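Local coordinates for protein xyloglucan-specific endo-beta-1,4-glucanase GH12 (Aspergillus niveus, PDB 4NPR) that probably cleaves internal beta-1,4-glucosidic linkages, specifically in xyloglucan, with retention of the beta configuration, at residues Pro162-Gly166 and Ile167-Leu171; Gly195-Arg198 and Asp199-Thr202; Thr202-Glu205 and Ser206-Leu210. All coordinates share one frame; numbering follows the deposited sequence.

Contact 1: Pro162-Gly166 and Ile167-Leu171; sequences PTVAG and IKFNL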
loop_
_atom_site.group_PDB
_atom_site.type_symbol
_atom_site.label_atom_id
_atom_site.label_comp_id
_atom_site.label_asym_id
_atom_site.label_seq_id
_atom_site.Cartn_x
_atom_site.Cartn_y
_atom_site.Cartn_z
ATOM N N PRO A 162 5.878 17.989 0.318
ATOM C CA PRO A 162 5.986 18.054 1.782
ATOM C C PRO A 162 6.869 16.984 2.417
ATOM O O PRO A 162 7.100 15.939 1.841
ATOM C CB PRO A 162 4.558 17.807 2.216
ATOM C CG PRO A 162 4.091 16.768 1.217
ATOM C CD PRO A 162 4.676 17.220 -0.093
ATOM N N THR A 163 7.343 17.276 3.623
ATOM C CA THR A 163 8.113 16.345 4.433
ATOM C C THR A 163 7.138 15.866 5.529
ATOM O O THR A 163 6.581 16.658 6.244
ATOM C CB THR A 163 9.361 17.068 5.031
ATOM O OG1 THR A 163 10.327 17.329 3.998
ATOM C CG2 THR A 163 10.015 16.247 6.128
ATOM N N VAL A 164 6.911 14.580 5.633
ATOM C CA VAL A 164 5.961 14.015 6.560
ATOM C C VAL A 164 6.616 12.773 7.124
ATOM O O VAL A 164 7.259 11.992 6.377
ATOM C CB VAL A 164 4.689 13.528 5.837
ATOM C CG1 VAL A 164 3.671 12.997 6.842
ATOM C CG2 VAL A 164 4.117 14.622 4.938
ATOM N N ALA A 165 6.457 12.601 8.431
ATOM C CA ALA A 165 7.052 11.505 9.201
ATOM C C ALA A 165 8.547 11.317 8.907
ATOM O O ALA A 165 9.044 10.192 8.807
ATOM C CB ALA A 165 6.242 10.214 9.006
ATOM N N GLY A 166 9.231 12.463 8.776
ATOM C CA GLY A 166 10.685 12.559 8.580
ATOM C C GLY A 166 11.209 12.336 7.162
ATOM O O GLY A 166 12.400 12.348 6.968
ATOM N N ILE A 167 10.323 12.120 6.183
ATOM C CA ILE A 167 10.705 11.743 4.813
ATOM C C ILE A 167 10.146 12.782 3.862
ATOM O O ILE A 167 9.003 13.184 4.007
ATOM C CB ILE A 167 10.031 10.390 4.409
ATOM C CG1 ILE A 167 10.554 9.228 5.248
ATOM C CG2 ILE A 167 10.203 10.088 2.920
ATOM C CD1 ILE A 167 9.761 7.959 5.046
ATOM N N LYS A 168 10.946 13.184 2.880
ATOM C CA LYS A 168 10.509 14.112 1.830
ATOM C C LYS A 168 9.753 13.357 0.736
ATOM O O LYS A 168 10.207 12.344 0.227
ATOM C CB LYS A 168 11.682 14.844 1.238
ATOM C CG LYS A 168 11.363 16.254 0.686
ATOM C CD LYS A 168 12.511 17.240 1.033
ATOM C CE LYS A 168 12.730 18.337 -0.030
ATOM N NZ LYS A 168 11.481 19.068 -0.398
ATOM N N PHE A 169 8.573 13.860 0.424
ATOM C CA PHE A 169 7.651 13.246 -0.511
ATOM C C PHE A 169 7.376 14.158 -1.694
ATOM O O PHE A 169 7.301 15.371 -1.534
ATOM C CB PHE A 169 6.341 12.972 0.226
ATOM C CG PHE A 169 6.403 11.773 1.126
ATOM C CD1 PHE A 169 6.378 10.495 0.597
ATOM C CD2 PHE A 169 6.503 11.914 2.466
ATOM C CE1 PHE A 169 6.462 9.385 1.411
ATOM C CE2 PHE A 169 6.583 10.818 3.276
ATOM C CZ PHE A 169 6.548 9.551 2.755
ATOM N N ASN A 170 7.235 13.575 -2.878
ATOM C CA ASN A 170 6.472 14.201 -3.934
ATOM C C ASN A 170 5.000 13.799 -3.730
ATOM O O ASN A 170 4.697 12.622 -3.629
ATOM C CB ASN A 170 6.890 13.706 -5.284
ATOM C CG ASN A 170 8.251 14.195 -5.700
ATOM O OD1 ASN A 170 8.707 15.263 -5.341
ATOM N ND2 ASN A 170 8.912 13.381 -6.487
ATOM N N LEU A 171 4.090 14.763 -3.734
ATOM C CA LEU A 171 2.670 14.483 -3.540
ATOM C C LEU A 171 1.877 14.623 -4.837
ATOM O O LEU A 171 1.933 15.644 -5.475
ATOM C CB LEU A 171 2.070 15.417 -2.482
ATOM C CG LEU A 171 0.544 15.213 -2.270
ATOM C CD1 LEU A 171 0.264 13.762 -1.905
ATOM C CD2 LEU A 171 -0.055 16.137 -1.208
#
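Phe169 N donates to Pro162 O at 2.9 Å, the shortest hydrogen bond between Pro162-Gly166 and Ile167-Leu171. Two more backbone bonds, nearer the turn, join Val164 and Ile167 both ways. Val164 N reaches Ile167 O at 3.0 Å, and Ile167 N returns to Val164 O at 3.1 Å. Val164 O also has the ring of Phe169 beside it: CE2 of Phe169 comes within 3.4 Å of that oxygen, which lies in the ring plane at the edge. Ile167 O in turn takes a CA-H...O contact from Thr163 CA.

This is a beta hairpin with a two-residue loop. Ala165 and Gly166 fill the corner of a type I' turn, both with positive phi, which glycine accepts easily (81° at Gly166). In the jelly roll of this family 12 glycosidase the hairpin forms the border of the nine-stranded sheet, with 163-164 as an outermost strand.

Side chains sort to the two faces. Val164, Ile167 and Phe169 gather on one; CG2 of Ile167 sits 3.6 Å above the plane of the Phe169 ring, offset toward its rim, while Val164 CB lies 4.2 Å from Phe169 CD2. Helix 198-207 packs here, with Phe200 meeting both Val164 and Phe169. Thr163 and Lys168, a non-hydrogen-bonded pair, occupy the exposed face. With chi1 at -72°, Thr163 turns OG1 back beside its own nitrogen, and that oxygen rests against the lysine methylenes, 3.6 Å from Lys168 CG. Farther from the turn, the Pro162 ring meets Leu171 roughly at right angles, CD of Pro162 standing 4.0 Å from Leu171 CB.

Contact 2: Gly195-Arg198 and Asp199-Thr202; sequences GDMR and DFFT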
loop_
_atom_site.group_PDB
_atom_site.type_symbol
_atom_site.label_atom_id
_atom_site.label_comp_id
_atom_site.label_asym_id
_atom_site.label_seq_id
_atom_site.Cartn_x
_atom_site.Cartn_y
_atom_site.Cartn_z
ATOM N N GLY A 195 7.102 4.885 11.994
ATOM C CA GLY A 195 6.447 6.179 12.204
ATOM C C GLY A 195 4.959 6.182 12.434
ATOM O O GLY A 195 4.285 5.178 12.273
ATOM N N ASP A 196 4.465 7.352 12.820
ATOM C CA ASP A 196 3.044 7.546 13.039
ATOM C C ASP A 196 2.352 7.873 11.705
ATOM O O ASP A 196 2.519 8.965 11.166
ATOM C CB ASP A 196 2.778 8.637 14.103
ATOM C CG ASP A 196 1.316 8.688 14.508
ATOM O OD1 ASP A 196 0.552 7.956 13.871
ATOM O OD2 ASP A 196 0.899 9.403 15.450
ATOM N N MET A 197 1.560 6.942 11.169
ATOM C CA MET A 197 0.888 7.199 9.869
ATOM C C MET A 197 -0.182 8.331 9.940
ATOM O O MET A 197 -0.755 8.745 8.942
ATOM C CB MET A 197 0.256 5.932 9.309
ATOM C CG MET A 197 1.204 4.807 8.909
ATOM S SD MET A 197 2.627 5.263 7.889
ATOM C CE MET A 197 1.858 5.493 6.290
ATOM N N ARG A 198 -0.405 8.865 11.132
ATOM C CA ARG A 198 -1.348 9.910 11.285
ATOM C C ARG A 198 -0.813 11.203 10.768
ATOM O O ARG A 198 -1.579 12.154 10.581
ATOM C CB ARG A 198 -1.740 10.055 12.731
ATOM C CG ARG A 198 -3.092 10.683 12.843
ATOM C CD ARG A 198 -3.405 10.985 14.281
ATOM N NE ARG A 198 -2.914 12.294 14.666
ATOM C CZ ARG A 198 -3.206 12.861 15.818
ATOM N NH1 ARG A 198 -3.974 12.246 16.675
ATOM N NH2 ARG A 198 -2.730 14.038 16.115
ATOM N N ASP A 199 0.492 11.267 10.533
ATOM C CA ASP A 199 1.070 12.541 10.089
ATOM C C ASP A 199 0.573 12.906 8.685
ATOM O O ASP A 199 0.359 14.050 8.387
ATOM C CB ASP A 199 2.621 12.531 10.161
ATOM C CG ASP A 199 3.179 12.324 11.614
ATOM O OD1 ASP A 199 2.550 12.741 12.608
ATOM O OD2 ASP A 199 4.274 11.726 11.752
ATOM N N PHE A 200 0.405 11.916 7.835
ATOM C CA PHE A 200 -0.157 12.086 6.504
ATOM C C PHE A 200 -1.552 12.687 6.504
ATOM O O PHE A 200 -1.850 13.547 5.695
ATOM C CB PHE A 200 -0.175 10.726 5.825
ATOM C CG PHE A 200 1.203 10.203 5.601
ATOM C CD1 PHE A 200 1.995 10.757 4.606
ATOM C CD2 PHE A 200 1.754 9.268 6.439
ATOM C CE1 PHE A 200 3.292 10.340 4.428
ATOM C CE2 PHE A 200 3.062 8.867 6.276
ATOM C CZ PHE A 200 3.819 9.380 5.259
ATOM N N PHE A 201 -2.403 12.248 7.423
ATOM C CA PHE A 201 -3.718 12.868 7.623
ATOM C C PHE A 201 -3.648 14.267 8.245
ATOM O O PHE A 201 -4.315 15.200 7.766
ATOM C CB PHE A 201 -4.619 11.946 8.430
ATOM C CG PHE A 201 -4.834 10.609 7.774
ATOM C CD1 PHE A 201 -5.664 10.480 6.685
ATOM C CD2 PHE A 201 -4.160 9.466 8.223
ATOM C CE1 PHE A 201 -5.875 9.251 6.063
ATOM C CE2 PHE A 201 -4.366 8.233 7.614
ATOM C CZ PHE A 201 -5.218 8.131 6.531
ATOM N N THR A 202 -2.865 14.436 9.301
ATOM C CA THR A 202 -2.685 15.748 9.881
ATOM C C THR A 202 -2.352 16.696 8.715
ATOM O O THR A 202 -2.906 17.789 8.582
ATOM C CB THR A 202 -1.493 15.749 10.876
ATOM O OG1 THR A 202 -1.626 14.715 11.866
ATOM C CG2 THR A 202 -1.355 17.080 11.576
#
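Asp196, Arg198, Asp199 and Thr202 make a local capping contact at the start of helix 198-207, where the chain leaves outer strand 192-196 of the six-stranded jelly-roll sheet. The motif is an Asx turn: Asp196 OD1 accepts from Arg198 N at 3.0 Å, met from above the carboxylate plane. OD1 also takes Ile104 N, so the same oxygen ties the capping turn to the chain beside the strand. Asp196 O then accepts from Asp199 N at 3.1 Å, a nearly straight bond (169° at the hydrogen) that closes the turn.

On the buried side Met197 folds back on Phe200. Bends at chi2 (-48°) and chi3 (-76°) curl the methionine so that its methyl CE touches Phe200 CE2 at 3.6 Å; SD lies 5.2 Å from the centroid of that ring, an oblique Met-aromatic contact. Met197 O sits in the plane of the Phe200 ring, at its edge. Phe201 and Met197 both pack on Met125 of strand 117-128.

The outer side is polar. Arg198 O is gripped twice by Thr202: its N approaches almost in line with the carbonyl, and OG1 donates at 2.9 Å from above the carbonyl plane.

Contact 3: Thr202-Glu205 and Ser206-Leu210; sequences TYLE and SNQGL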
loop_
_atom_site.group_PDB
_atom_site.type_symbol
_atom_site.label_atom_id
_atom_site.label_comp_id
_atom_site.label_asym_id
_atom_site.label_seq_id
_atom_site.Cartn_x
_atom_site.Cartn_y
_atom_site.Cartn_z
ATOM N N THR A 202 -2.865 14.436 9.301
ATOM C CA THR A 202 -2.685 15.748 9.881
ATOM C C THR A 202 -2.352 16.696 8.715
ATOM O O THR A 202 -2.906 17.789 8.582
ATOM C CB THR A 202 -1.493 15.749 10.876
ATOM O OG1 THR A 202 -1.626 14.715 11.866
ATOM C CG2 THR A 202 -1.355 17.080 11.576
ATOM N N TYR A 203 -1.448 16.258 7.841
ATOM C CA TYR A 203 -0.985 17.106 6.759
ATOM C C TYR A 203 -2.090 17.526 5.786
ATOM O O TYR A 203 -2.187 18.688 5.427
ATOM C CB TYR A 203 0.146 16.449 5.973
ATOM C CG TYR A 203 0.453 17.225 4.701
ATOM C CD1 TYR A 203 -0.188 16.914 3.519
ATOM C CD2 TYR A 203 1.368 18.292 4.688
ATOM C CE1 TYR A 203 0.063 17.634 2.361
ATOM C CE2 TYR A 203 1.616 19.019 3.509
ATOM C CZ TYR A 203 0.957 18.666 2.346
ATOM O OH TYR A 203 1.156 19.332 1.131
ATOM N N LEU A 204 -2.897 16.549 5.376
ATOM C CA LEU A 204 -3.972 16.750 4.411
ATOM C C LEU A 204 -5.075 17.583 4.987
ATOM O O LEU A 204 -5.661 18.388 4.271
ATOM C CB LEU A 204 -4.556 15.406 3.940
ATOM C CG LEU A 204 -3.606 14.493 3.155
ATOM C CD1 LEU A 204 -4.264 13.157 2.943
ATOM C CD2 LEU A 204 -3.138 15.065 1.805
ATOM N N GLU A 205 -5.354 17.404 6.266
ATOM C CA GLU A 205 -6.467 18.125 6.884
ATOM C C GLU A 205 -6.104 19.604 6.869
ATOM O O GLU A 205 -6.912 20.493 6.602
ATOM C CB GLU A 205 -6.713 17.653 8.314
ATOM C CG GLU A 205 -7.383 16.274 8.403
ATOM C CD GLU A 205 -7.086 15.537 9.720
ATOM O OE1 GLU A 205 -6.576 16.186 10.650
ATOM O OE2 GLU A 205 -7.341 14.318 9.838
ATOM N N SER A 206 -4.821 19.797 7.052
ATOM C CA SER A 206 -4.249 21.060 7.321
ATOM C C SER A 206 -3.973 21.801 6.020
ATOM O O SER A 206 -4.285 22.993 5.910
ATOM C CB SER A 206 -2.969 20.769 8.095
ATOM O OG SER A 206 -2.310 21.930 8.421
ATOM N N ASN A 207 -3.426 21.101 5.021
ATOM C CA ASN A 207 -2.912 21.783 3.814
ATOM C C ASN A 207 -3.638 21.487 2.499
ATOM O O ASN A 207 -3.294 22.063 1.471
ATOM C CB ASN A 207 -1.430 21.442 3.595
ATOM C CG ASN A 207 -0.551 21.838 4.766
ATOM O OD1 ASN A 207 0.371 22.620 4.606
ATOM N ND2 ASN A 207 -0.808 21.260 5.941
ATOM N N GLN A 208 -4.572 20.541 2.526
ATOM C CA GLN A 208 -5.329 20.149 1.333
ATOM C C GLN A 208 -6.846 20.016 1.599
ATOM O O GLN A 208 -7.548 19.400 0.799
ATOM C CB GLN A 208 -4.804 18.793 0.813
ATOM C CG GLN A 208 -3.314 18.747 0.556
ATOM C CD GLN A 208 -2.885 19.579 -0.623
ATOM O OE1 GLN A 208 -3.697 19.966 -1.441
ATOM N NE2 GLN A 208 -1.582 19.817 -0.734
ATOM N N GLY A 209 -7.341 20.524 2.725
ATOM C CA GLY A 209 -8.775 20.593 2.968
ATOM C C GLY A 209 -9.455 19.278 3.310
ATOM O O GLY A 209 -10.682 19.179 3.268
ATOM N N LEU A 210 -8.689 18.249 3.658
ATOM C CA LEU A 210 -9.335 16.972 3.907
ATOM C C LEU A 210 -10.167 17.069 5.182
ATOM O O LEU A 210 -9.721 17.634 6.170
ATOM C CB LEU A 210 -8.315 15.843 4.024
ATOM C CG LEU A 210 -9.012 14.492 4.162
ATOM C CD1 LEU A 210 -9.611 14.058 2.823
ATOM C CD2 LEU A 210 -8.031 13.477 4.732
#
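A chi1 of 170° swings the Tyr203 ring away from its own nitrogen toward the following turn, and Asn207 holds its CG beside its own nitrogen (chi1 -59°), which lays the amide of Asn207 on the tyrosine ring one turn earlier in the chain. This is the C-terminal end of helix 198-207, where the helix stops and the chain turns away through Gly209, which has positive phi. Ring and amide planes lie only 10° apart, stacked, and Asn207 CB sits over the ring face in a CH-pi contact, 4.1 Å from the centroid.

The same asparagine grips the helix end. Tyr203 O accepts from Asn207 N at 2.7 Å and from Asn207 ND2 at 3.0 Å, the amide nitrogen arriving in the carbonyl plane on a lone pair. Gln208 bends at chi2 to put NE2 near Tyr203 OH, a weak bond of 3.3 Å.

On the buried side Leu204 meets Leu210 obliquely, CB of Leu204 against CB of Leu210 at 3.8 Å; Leu204 also touches Ile139 and Leu210 touches Tyr137, both of strand 137-146. Leu204 O takes two backbone donors: Gln208 N and Leu210 N reach it from opposite faces of its carbonyl plane, Leu210 N at 3.1 Å.

How the contacts relate
Contact 1 is built on sheet pairing, whereas contacts 2 and 3 lie at the two ends of helix 198-207 and share Thr202. The helix packs on the nine-stranded sheet and its border hairpin, and contact 2 links it to the six-stranded sheet. Val164 CG1 of the hairpin meets Asp199 CB at 3.5 Å, and Pro162 CB meets Tyr203 CE2 at 3.4 Å. Buried are Val164 and Phe169, Met197, Phe200 and Phe201, and Leu204 and Leu210. Contact 2 is the most enclosed; contact 3 is the most superficial, its centre about 20 Å from the chain centre. A carboxylate caps an N-H at the helix start; at its end, N-H groups satisfy carbonyls.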